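Local coordinates for protein thermospermine synthase (Medicago truncatula, PDB 6BQ5) that probably catalyses aminopropyl transfer from decarboxylated S-adenosylmethionine to spermidine, giving thermospermine and 5'-methylthioadenosine, at residues I161-A166 with Y192-K197; L182-E187 with V215-P220; C232-L237 with S308-T313. All blocks are in the same frame, centred on the assembly; numbering follows the deposited sequence.

The three contacts show how packing chemistry changes with place in one fold. Interaction 1 is partly buried at one edge of the mixed sheet and joins a helix start to a loop by a salt bridge, apolar touches and a shared hold on the adenine of 5'-methylthioadenosine. Interaction 2 is the buried one: the beginning of that same loop meets strand 212-220 through a side-chain amide and a carboxylate. Y195 of interaction 1 ties the two together, its OH hydrogen-bonded to A183 and Q217. Interaction 3, nearer the surface and away from the ligand, packs helix 230-238 against the end of helix 303-311 and the turn after it, without a cross-contact hydrogen bond; its I233 rests on A218.

Interaction 1 (I161-A166 with Y192-K197). With MTA (5'-deoxy-5'-methylthioadenosine), chain D.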
loop_
_atom_site.group_PDB
_atom_site.type_symbol
_atom_site.label_atom_id
_atom_site.label_comp_id
_atom_site.label_asym_id
_atom_site.label_seq_id
_atom_site.Cartn_x
_atom_site.Cartn_y
_atom_site.Cartn_z
ATOM N N ILE A 161 -33.661 9.399 -20.077
ATOM C CA ILE A 161 -32.604 10.203 -19.470
ATOM C C ILE A 161 -33.215 11.401 -18.756
ATOM O O ILE A 161 -33.494 12.420 -19.363
ATOM C CB ILE A 161 -31.561 10.650 -20.513
ATOM C CG1 ILE A 161 -30.992 9.422 -21.247
ATOM C CG2 ILE A 161 -30.454 11.474 -19.846
ATOM C CD1 ILE A 161 -30.425 8.342 -20.318
ATOM N N ASN A 162 -33.424 11.280 -17.456
ATOM C CA ASN A 162 -33.994 12.367 -16.663
ATOM C C ASN A 162 -33.751 12.206 -15.161
ATOM O O ASN A 162 -33.368 11.132 -14.703
ATOM C CB ASN A 162 -35.502 12.430 -16.929
ATOM C CG ASN A 162 -36.117 13.758 -16.554
ATOM O OD1 ASN A 162 -35.441 14.706 -16.128
ATOM N ND2 ASN A 162 -37.414 13.822 -16.690
ATOM N N ASP A 163 -33.946 13.281 -14.405
ATOM C CA ASP A 163 -34.129 13.162 -12.961
ATOM C C ASP A 163 -35.427 12.323 -12.714
ATOM O O ASP A 163 -36.496 12.648 -13.223
ATOM C CB ASP A 163 -34.137 14.555 -12.293
ATOM C CG ASP A 163 -34.733 14.538 -10.906
ATOM O OD1 ASP A 163 -34.492 13.577 -10.171
ATOM O OD2 ASP A 163 -35.535 15.442 -10.582
ATOM N N ALA A 164 -35.323 11.235 -11.941
ATOM C CA ALA A 164 -36.467 10.345 -11.730
ATOM C C ALA A 164 -37.618 11.024 -10.975
ATOM O O ALA A 164 -38.767 10.635 -11.133
ATOM C CB ALA A 164 -36.051 9.064 -11.002
ATOM N N LYS A 165 -37.299 12.019 -10.148
ATOM C CA LYS A 165 -38.313 12.781 -9.429
ATOM C C LYS A 165 -39.114 13.631 -10.435
ATOM O O LYS A 165 -40.342 13.500 -10.502
ATOM C CB LYS A 165 -37.662 13.657 -8.347
ATOM C CG LYS A 165 -38.607 14.568 -7.568
ATOM C CD LYS A 165 -37.849 15.362 -6.492
ATOM C CE LYS A 165 -38.799 15.981 -5.464
ATOM N NZ LYS A 165 -39.874 16.784 -6.129
ATOM N N ALA A 166 -38.434 14.465 -11.207
ATOM C CA ALA A 166 -39.111 15.239 -12.272
ATOM C C ALA A 166 -39.902 14.318 -13.188
ATOM O O ALA A 166 -41.083 14.548 -13.421
ATOM C CB ALA A 166 -38.117 16.063 -13.087
ATOM N N TYR A 192 -30.680 13.033 -2.313
ATOM C CA TYR A 192 -31.359 13.229 -1.017
ATOM C C TYR A 192 -32.848 13.340 -1.153
ATOM O O TYR A 192 -33.604 12.744 -0.400
ATOM C CB TYR A 192 -30.844 14.502 -0.292
ATOM C CG TYR A 192 -31.502 14.680 1.046
ATOM C CD1 TYR A 192 -31.016 14.014 2.152
ATOM C CD2 TYR A 192 -32.657 15.441 1.190
ATOM C CE1 TYR A 192 -31.630 14.112 3.377
ATOM C CE2 TYR A 192 -33.293 15.549 2.419
ATOM C CZ TYR A 192 -32.771 14.876 3.516
ATOM O OH TYR A 192 -33.354 14.944 4.770
ATOM N N LYS A 193 -33.265 14.141 -2.124
ATOM C CA LYS A 193 -34.671 14.452 -2.314
ATOM C C LYS A 193 -35.516 13.256 -2.754
ATOM O O LYS A 193 -36.732 13.363 -2.741
ATOM C CB LYS A 193 -34.830 15.609 -3.332
ATOM C CG LYS A 193 -34.491 15.187 -4.751
ATOM C CD LYS A 193 -34.109 16.325 -5.680
ATOM C CE LYS A 193 -33.899 15.781 -7.084
ATOM N NZ LYS A 193 -34.069 16.863 -8.096
ATOM N N LEU A 194 -34.893 12.159 -3.198
ATOM C CA LEU A 194 -35.636 10.938 -3.577
ATOM C C LEU A 194 -35.772 9.942 -2.411
ATOM O O LEU A 194 -36.121 8.791 -2.661
ATOM C CB LEU A 194 -35.028 10.281 -4.833
ATOM C CG LEU A 194 -35.103 11.153 -6.111
ATOM C CD1 LEU A 194 -33.812 11.921 -6.341
ATOM C CD2 LEU A 194 -35.467 10.378 -7.381
ATOM N N TYR A 195 -35.505 10.394 -1.174
ATOM C CA TYR A 195 -35.667 9.623 0.068
ATOM C C TYR A 195 -36.525 10.333 1.152
ATOM O O TYR A 195 -36.627 9.850 2.294
ATOM C CB TYR A 195 -34.282 9.281 0.672
ATOM C CG TYR A 195 -33.426 8.337 -0.158
ATOM C CD1 TYR A 195 -32.614 8.835 -1.162
ATOM C CD2 TYR A 195 -33.425 6.971 0.062
ATOM C CE1 TYR A 195 -31.813 8.020 -1.909
ATOM C CE2 TYR A 195 -32.620 6.117 -0.711
ATOM C CZ TYR A 195 -31.811 6.660 -1.697
ATOM O OH TYR A 195 -30.978 5.914 -2.468
ATOM N N THR A 196 -37.165 11.461 0.807
ATOM C CA THR A 196 -37.898 12.264 1.815
ATOM C C THR A 196 -39.340 11.765 1.968
ATOM O O THR A 196 -39.880 11.148 1.073
ATOM C CB THR A 196 -37.912 13.781 1.432
ATOM O OG1 THR A 196 -38.587 13.922 0.189
ATOM C CG2 THR A 196 -36.509 14.295 1.278
ATOM N N LYS A 197 -39.950 12.041 3.117
ATOM C CA LYS A 197 -41.357 11.710 3.340
ATOM C C LYS A 197 -42.227 12.313 2.245
ATOM O O LYS A 197 -43.077 11.625 1.656
ATOM C CB LYS A 197 -41.809 12.221 4.697
ATOM C CG LYS A 197 -43.230 11.854 5.123
ATOM C CD LYS A 197 -43.488 12.524 6.459
ATOM C CE LYS A 197 -44.738 12.024 7.162
ATOM N NZ LYS A 197 -45.943 12.694 6.637
HETATM C CS MTA D . -24.246 5.842 -8.183
HETATM S "S5'" MTA D . -25.776 6.682 -8.271
HETATM C "C5'" MTA D . -26.696 5.432 -9.102
HETATM C "C4'" MTA D . -27.320 6.001 -10.371
HETATM O "O4'" MTA D . -28.246 7.024 -10.047
HETATM C "C2'" MTA D . -26.711 8.080 -11.446
HETATM O "O2'" MTA D . -26.482 8.535 -12.778
HETATM C "C3'" MTA D . -26.295 6.635 -11.315
HETATM O "O3'" MTA D . -26.301 5.906 -12.535
HETATM C "C1'" MTA D . -28.178 8.011 -11.091
HETATM N N9 MTA D . -28.837 9.181 -10.497
HETATM C C8 MTA D . -28.368 10.036 -9.581
HETATM N N7 MTA D . -29.326 10.939 -9.244
HETATM C C5 MTA D . -30.421 10.629 -9.960
HETATM C C6 MTA D . -31.761 11.194 -10.107
HETATM N N6 MTA D . -32.134 12.267 -9.376
HETATM N N1 MTA D . -32.603 10.567 -10.950
HETATM C C2 MTA D . -32.230 9.489 -11.680
HETATM N N3 MTA D . -31.010 8.927 -11.607
HETATM C C4 MTA D . -30.093 9.482 -10.784
#
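K165 and K193 lay their aliphatic chains against each other before their ammonium groups part. CD of K165 comes within 3.8 Å of CG of K193; beyond this touch K165 NZ turns off to a salt bridge with E169, whereas K193, extended beyond CG, carries its NZ to D163. The resulting salt bridge, K193 NZ to D163 OD2 at 3.2 Å, enters from above the carboxylate plane. A166 N donates to the same oxygen from the opposite face, at 3.1 Å, because D163 is the N-cap of helix 164-169. In this Rossmann-like domain that cap follows strand 157-161, at one edge of the mixed sheet, and here D163 and A164 bind the adenine of 5'-methylthioadenosine. The ligand's N6 donates to D163 OD1 over 2.8 Å, and A164 N gives a nearly straight bond (170°) to the ring nitrogen N1. Putting an alanine in place of D163 would probably leave the adenine amino group and K193 NZ each without its acceptor oxygen, and the first turn of the helix without its cap. L194 completes the contact by splitting its two methyl groups between protein and ligand. Its CD1 approaches N6 of the ligand to 3.5 Å, while CD2 packs on A164 CB at 3.9 Å and also lies close to the backbone N of K165.

Interaction 2 (L182-E187 with V215-P220). With MTA (5'-deoxy-5'-methylthioadenosine), chain D.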
loop_
_atom_site.group_PDB
_atom_site.type_symbol
_atom_site.label_atom_id
_atom_site.label_comp_id
_atom_site.label_asym_id
_atom_site.label_seq_id
_atom_site.Cartn_x
_atom_site.Cartn_y
_atom_site.Cartn_z
ATOM N N LEU A 182 -30.587 4.298 -6.480
ATOM C CA LEU A 182 -29.819 5.537 -6.400
ATOM C C LEU A 182 -28.667 5.454 -5.409
ATOM O O LEU A 182 -28.477 4.430 -4.710
ATOM C CB LEU A 182 -30.755 6.681 -6.009
ATOM C CG LEU A 182 -31.907 6.975 -6.956
ATOM C CD1 LEU A 182 -33.065 7.716 -6.281
ATOM C CD2 LEU A 182 -31.467 7.721 -8.186
ATOM N N ALA A 183 -27.884 6.544 -5.338
ATOM C CA ALA A 183 -26.955 6.778 -4.283
ATOM C C ALA A 183 -27.675 7.008 -2.949
ATOM O O ALA A 183 -28.846 7.308 -2.887
ATOM C CB ALA A 183 -26.002 7.963 -4.591
ATOM N N ASP A 184 -26.927 6.808 -1.903
ATOM C CA ASP A 184 -27.355 7.108 -0.522
ATOM C C ASP A 184 -27.815 8.568 -0.330
ATOM O O ASP A 184 -27.207 9.454 -0.896
ATOM C CB ASP A 184 -26.219 6.847 0.447
ATOM C CG ASP A 184 -26.009 5.380 0.764
ATOM O OD1 ASP A 184 -26.767 4.540 0.262
ATOM O OD2 ASP A 184 -25.083 5.080 1.544
ATOM N N PRO A 185 -28.878 8.797 0.481
ATOM C CA PRO A 185 -29.290 10.174 0.758
ATOM C C PRO A 185 -28.266 10.864 1.626
ATOM O O PRO A 185 -28.203 10.618 2.813
ATOM C CB PRO A 185 -30.624 10.015 1.498
ATOM C CG PRO A 185 -30.518 8.665 2.136
ATOM C CD PRO A 185 -29.745 7.822 1.172
ATOM N N ILE A 186 -27.431 11.692 1.019
ATOM C CA ILE A 186 -26.507 12.543 1.778
ATOM C C ILE A 186 -27.049 13.961 1.722
ATOM O O ILE A 186 -27.372 14.459 0.636
ATOM C CB ILE A 186 -25.081 12.493 1.183
ATOM C CG1 ILE A 186 -24.459 11.097 1.415
ATOM C CG2 ILE A 186 -24.171 13.562 1.808
ATOM C CD1 ILE A 186 -23.538 10.662 0.291
ATOM N N GLU A 187 -27.128 14.610 2.891
ATOM C CA GLU A 187 -27.582 16.023 2.999
ATOM C C GLU A 187 -26.851 16.972 2.013
ATOM O O GLU A 187 -25.622 16.957 1.911
ATOM C CB GLU A 187 -27.451 16.547 4.443
ATOM C CG GLU A 187 -28.257 17.817 4.742
ATOM C CD GLU A 187 -29.770 17.626 4.653
ATOM O OE1 GLU A 187 -30.443 18.437 3.959
ATOM O OE2 GLU A 187 -30.285 16.663 5.270
ATOM N N VAL A 215 -39.506 -0.668 -3.703
ATOM C CA VAL A 215 -38.278 -1.166 -3.031
ATOM C C VAL A 215 -37.203 -0.179 -3.339
ATOM O O VAL A 215 -37.108 0.327 -4.470
ATOM C CB VAL A 215 -37.880 -2.594 -3.473
ATOM C CG1 VAL A 215 -37.698 -2.679 -4.975
ATOM C CG2 VAL A 215 -36.622 -3.080 -2.739
ATOM N N THR A 216 -36.399 0.117 -2.328
ATOM C CA THR A 216 -35.206 0.936 -2.498
ATOM C C THR A 216 -33.999 0.295 -1.850
ATOM O O THR A 216 -34.096 -0.289 -0.762
ATOM C CB THR A 216 -35.385 2.375 -1.990
ATOM O OG1 THR A 216 -34.188 3.103 -2.291
ATOM C CG2 THR A 216 -35.686 2.471 -0.483
ATOM N N GLN A 217 -32.851 0.376 -2.533
ATOM C CA GLN A 217 -31.546 0.245 -1.854
ATOM C C GLN A 217 -31.530 1.244 -0.662
ATOM O O GLN A 217 -32.073 2.327 -0.715
ATOM C CB GLN A 217 -30.375 0.451 -2.803
ATOM C CG GLN A 217 -29.955 1.922 -2.990
ATOM C CD GLN A 217 -28.988 2.402 -1.904
ATOM O OE1 GLN A 217 -28.143 1.634 -1.393
ATOM N NE2 GLN A 217 -29.091 3.656 -1.550
ATOM N N ALA A 218 -30.933 0.832 0.417
ATOM C CA ALA A 218 -30.975 1.634 1.654
ATOM C C ALA A 218 -29.633 1.724 2.390
ATOM O O ALA A 218 -29.573 1.870 3.611
ATOM C CB ALA A 218 -32.085 1.068 2.538
ATOM N N GLY A 219 -28.536 1.637 1.652
ATOM C CA GLY A 219 -27.232 1.926 2.196
ATOM C C GLY A 219 -26.633 0.779 2.959
ATOM O O GLY A 219 -27.149 -0.342 2.912
ATOM N N PRO A 220 -25.559 1.051 3.700
ATOM C CA PRO A 220 -24.880 0.057 4.512
ATOM C C PRO A 220 -25.785 -0.427 5.654
ATOM O O PRO A 220 -26.604 0.366 6.162
ATOM C CB PRO A 220 -23.711 0.821 5.120
ATOM C CG PRO A 220 -23.502 1.982 4.242
ATOM C CD PRO A 220 -24.843 2.339 3.680
HETATM C CS MTA D . -24.246 5.842 -8.183
HETATM S "S5'" MTA D . -25.776 6.682 -8.271
HETATM C "C5'" MTA D . -26.696 5.432 -9.102
HETATM C "C4'" MTA D . -27.320 6.001 -10.371
HETATM O "O4'" MTA D . -28.246 7.024 -10.047
HETATM C "C2'" MTA D . -26.711 8.080 -11.446
HETATM O "O2'" MTA D . -26.482 8.535 -12.778
HETATM C "C3'" MTA D . -26.295 6.635 -11.315
HETATM O "O3'" MTA D . -26.301 5.906 -12.535
HETATM C "C1'" MTA D . -28.178 8.011 -11.091
HETATM N N9 MTA D . -28.837 9.181 -10.497
HETATM C C8 MTA D . -28.368 10.036 -9.581
HETATM N N7 MTA D . -29.326 10.939 -9.244
HETATM C C5 MTA D . -30.421 10.629 -9.960
HETATM C C6 MTA D . -31.761 11.194 -10.107
HETATM N N6 MTA D . -32.134 12.267 -9.376
HETATM N N1 MTA D . -32.603 10.567 -10.950
HETATM C C2 MTA D . -32.230 9.489 -11.680
HETATM N N3 MTA D . -31.010 8.927 -11.607
HETATM C C4 MTA D . -30.093 9.482 -10.784
#
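Q217 reaches from strand 212-220 to D184 in the loop that leaves the neighbouring parallel strand 175-181. Both lie near the carboxy-terminal ends of strands in the Rossmann-like sheet, where this fold places its binding pocket; the side chain of D181, the predicted proton acceptor, is about 5 Å from that of Q217. The CB of Q217 points toward the loop. The next atom, CG, stands between the backbone N and the carbonyl carbon (chi1 86°), which brings it to 3.4 Å from the L182 carbonyl O. A second bend at chi2 turns the amide along the loop, and CD still lies near that oxygen. At the tip the two amide atoms do different work. OE1 accepts from the indole NE1 of W258 on the adjacent strand; G219 N, in the glutamine's own strand, also donates to it, 3.1 Å from OE1 and above the amide's carbonyl plane. NE2 donates to D184 OD1 over 3.1 Å, a fairly straight bond (163°), with the amide and carboxylate planes only 20° apart; Y195 OH is a further partner of this nitrogen. The L182 O is near NE2 as well, but the angle is too poor for a hydrogen bond; that oxygen is hydrogen-bonded to a bound B3P molecule, probably from the crystallisation liquor. Partners on both OE1 and NE2 probably fix the rotation of the buried amide. The loop also faces 5'-deoxy-5'-methylthioadenosine: L182 CD2 sits 3.4 Å from its C4, and A183 N 3.6 Å from its S5'. D184 lies against the backbone of G219, whose positive phi suits a glycine and whose CA is 3.3 Å from OD1 of D184, while OD2 of D184 meets CD of P220 at 3.5 Å.

Interaction 3 (C232-L237 with S308-T313); sequences CIYNTL and SLNNET
C232 meets E312 first, its SG resting 4.1 Å from the carboxylate carbon CD of the glutamate. That carboxylate is held elsewhere: OE1 is hydrogen-bonded to S231 OG, and OE2 to the backbone N of H314. Two residues on, Y234 carries the apolar part of the contact. With CG anti to the backbone N (chi1 168°), its ring reaches L309, whose CD2 lies over one face, 4.0 Å from the ring centroid, as a CH-pi contact. The methyl is displaced toward the rim, and L309 CB also touches the ring, 3.7 Å from Y234 CD2. This is helix-to-helix packing on the flank of the Rossmann-like sheet: helix 230-238 lies against strands 212-220 and 243-251, and the last modelled helix, 303-311, comes alongside it, Y234 and L309 both resting on P246. N235 faces the place where the second helix ends. Its CB packs at 3.7 Å against CG of E312, the first residue to leave helical geometry. The amide divides its bonds: ND2 donates to H314 O in the turn beyond, while OD1 accepts from R238 NH1 of its own helix. The E312 carbonyl O is 3.5 Å from N235 OD1, but two acceptors form no bond. On the other branch of the amide, N235 ND2 comes within 3.4 Å of the carbonyl carbon C of T313.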
loop_
_atom_site.group_PDB
_atom_site.type_symbol
_atom_site.label_atom_id
_atom_site.label_comp_id
_atom_site.label_asym_id
_atom_site.label_seq_id
_atom_site.Cartn_x
_atom_site.Cartn_y
_atom_site.Cartn_z
ATOM N N CYS A 232 -32.814 5.264 9.017
ATOM C CA CYS A 232 -33.614 6.439 8.651
ATOM C C CYS A 232 -34.472 6.198 7.408
ATOM O O CYS A 232 -35.586 6.696 7.330
ATOM C CB CYS A 232 -32.705 7.641 8.377
ATOM S SG CYS A 232 -31.723 8.126 9.814
ATOM N N ILE A 233 -33.953 5.448 6.430
ATOM C CA ILE A 233 -34.748 5.118 5.262
ATOM C C ILE A 233 -35.958 4.236 5.676
ATOM O O ILE A 233 -37.091 4.485 5.275
ATOM C CB ILE A 233 -33.862 4.442 4.226
ATOM C CG1 ILE A 233 -32.809 5.452 3.698
ATOM C CG2 ILE A 233 -34.721 3.820 3.120
ATOM C CD1 ILE A 233 -31.850 4.833 2.680
ATOM N N TYR A 234 -35.709 3.228 6.520
ATOM C CA TYR A 234 -36.785 2.386 7.058
ATOM C C TYR A 234 -37.848 3.244 7.729
ATOM O O TYR A 234 -39.057 3.102 7.476
ATOM C CB TYR A 234 -36.229 1.445 8.102
ATOM C CG TYR A 234 -37.264 0.742 8.908
ATOM C CD1 TYR A 234 -38.043 -0.244 8.317
ATOM C CD2 TYR A 234 -37.442 1.012 10.251
ATOM C CE1 TYR A 234 -38.990 -0.926 9.039
ATOM C CE2 TYR A 234 -38.391 0.324 10.991
ATOM C CZ TYR A 234 -39.168 -0.643 10.363
ATOM O OH TYR A 234 -40.118 -1.369 11.013
ATOM N N ASN A 235 -37.400 4.149 8.592
ATOM C CA ASN A 235 -38.354 4.900 9.411
ATOM C C ASN A 235 -39.131 5.934 8.575
ATOM O O ASN A 235 -40.328 6.205 8.814
ATOM C CB ASN A 235 -37.625 5.579 10.546
ATOM C CG ASN A 235 -38.569 6.246 11.510
ATOM O OD1 ASN A 235 -39.480 5.594 12.047
ATOM N ND2 ASN A 235 -38.329 7.548 11.783
ATOM N N THR A 236 -38.476 6.483 7.578
ATOM C CA THR A 236 -39.140 7.395 6.690
ATOM C C THR A 236 -40.256 6.667 5.914
ATOM O O THR A 236 -41.427 7.141 5.836
ATOM C CB THR A 236 -38.087 8.100 5.798
ATOM O OG1 THR A 236 -37.186 8.812 6.650
ATOM C CG2 THR A 236 -38.733 9.100 4.823
ATOM N N LEU A 237 -39.930 5.521 5.326
ATOM C CA LEU A 237 -40.952 4.741 4.637
ATOM C C LEU A 237 -42.128 4.327 5.549
ATOM O O LEU A 237 -43.289 4.278 5.080
ATOM C CB LEU A 237 -40.333 3.536 3.969
ATOM C CG LEU A 237 -39.519 3.947 2.745
ATOM C CD1 LEU A 237 -38.571 2.833 2.346
ATOM C CD2 LEU A 237 -40.459 4.335 1.615
ATOM N N SER A 308 -32.186 -0.590 16.551
ATOM C CA SER A 308 -32.041 0.745 15.888
ATOM C C SER A 308 -33.235 1.073 15.010
ATOM O O SER A 308 -33.793 2.163 15.111
ATOM C CB SER A 308 -30.764 0.898 15.056
ATOM O OG SER A 308 -29.627 0.765 15.849
ATOM N N LEU A 309 -33.614 0.134 14.156
ATOM C CA LEU A 309 -34.730 0.373 13.248
ATOM C C LEU A 309 -36.005 0.625 14.027
ATOM O O LEU A 309 -36.733 1.549 13.736
ATOM C CB LEU A 309 -34.911 -0.795 12.239
ATOM C CG LEU A 309 -34.150 -0.557 10.923
ATOM C CD1 LEU A 309 -32.645 -0.514 11.071
ATOM C CD2 LEU A 309 -34.578 -1.645 9.942
ATOM N N ASN A 310 -36.213 -0.127 15.091
ATOM C CA ASN A 310 -37.454 -0.027 15.835
ATOM C C ASN A 310 -37.507 1.195 16.758
ATOM O O ASN A 310 -38.610 1.713 17.002
ATOM C CB ASN A 310 -37.783 -1.358 16.536
ATOM C CG ASN A 310 -38.162 -2.463 15.517
ATOM O OD1 ASN A 310 -37.718 -3.622 15.627
ATOM N ND2 ASN A 310 -38.992 -2.097 14.506
ATOM N N ASN A 311 -36.360 1.712 17.171
ATOM C CA ASN A 311 -36.313 2.898 18.036
ATOM C C ASN A 311 -36.080 4.166 17.229
ATOM O O ASN A 311 -36.150 5.211 17.759
ATOM C CB ASN A 311 -35.231 2.752 19.108
ATOM C CG ASN A 311 -35.523 1.604 20.066
ATOM O OD1 ASN A 311 -36.668 1.179 20.178
ATOM N ND2 ASN A 311 -34.496 1.090 20.746
ATOM N N GLU A 312 -35.820 4.073 15.934
ATOM C CA GLU A 312 -35.452 5.256 15.148
ATOM C C GLU A 312 -36.546 6.325 15.121
ATOM O O GLU A 312 -37.733 6.011 15.002
ATOM C CB GLU A 312 -35.186 4.817 13.699
ATOM C CG GLU A 312 -34.734 5.920 12.765
ATOM C CD GLU A 312 -33.411 6.507 13.188
ATOM O OE1 GLU A 312 -32.403 5.773 13.160
ATOM O OE2 GLU A 312 -33.383 7.692 13.562
ATOM N N THR A 313 -36.140 7.582 15.183
ATOM C CA THR A 313 -37.081 8.715 15.047
ATOM C C THR A 313 -36.787 9.725 13.922
ATOM O O THR A 313 -37.691 10.512 13.585
ATOM C CB THR A 313 -37.230 9.524 16.374
ATOM O OG1 THR A 313 -35.951 9.968 16.810
ATOM C CG2 THR A 313 -37.897 8.666 17.463
#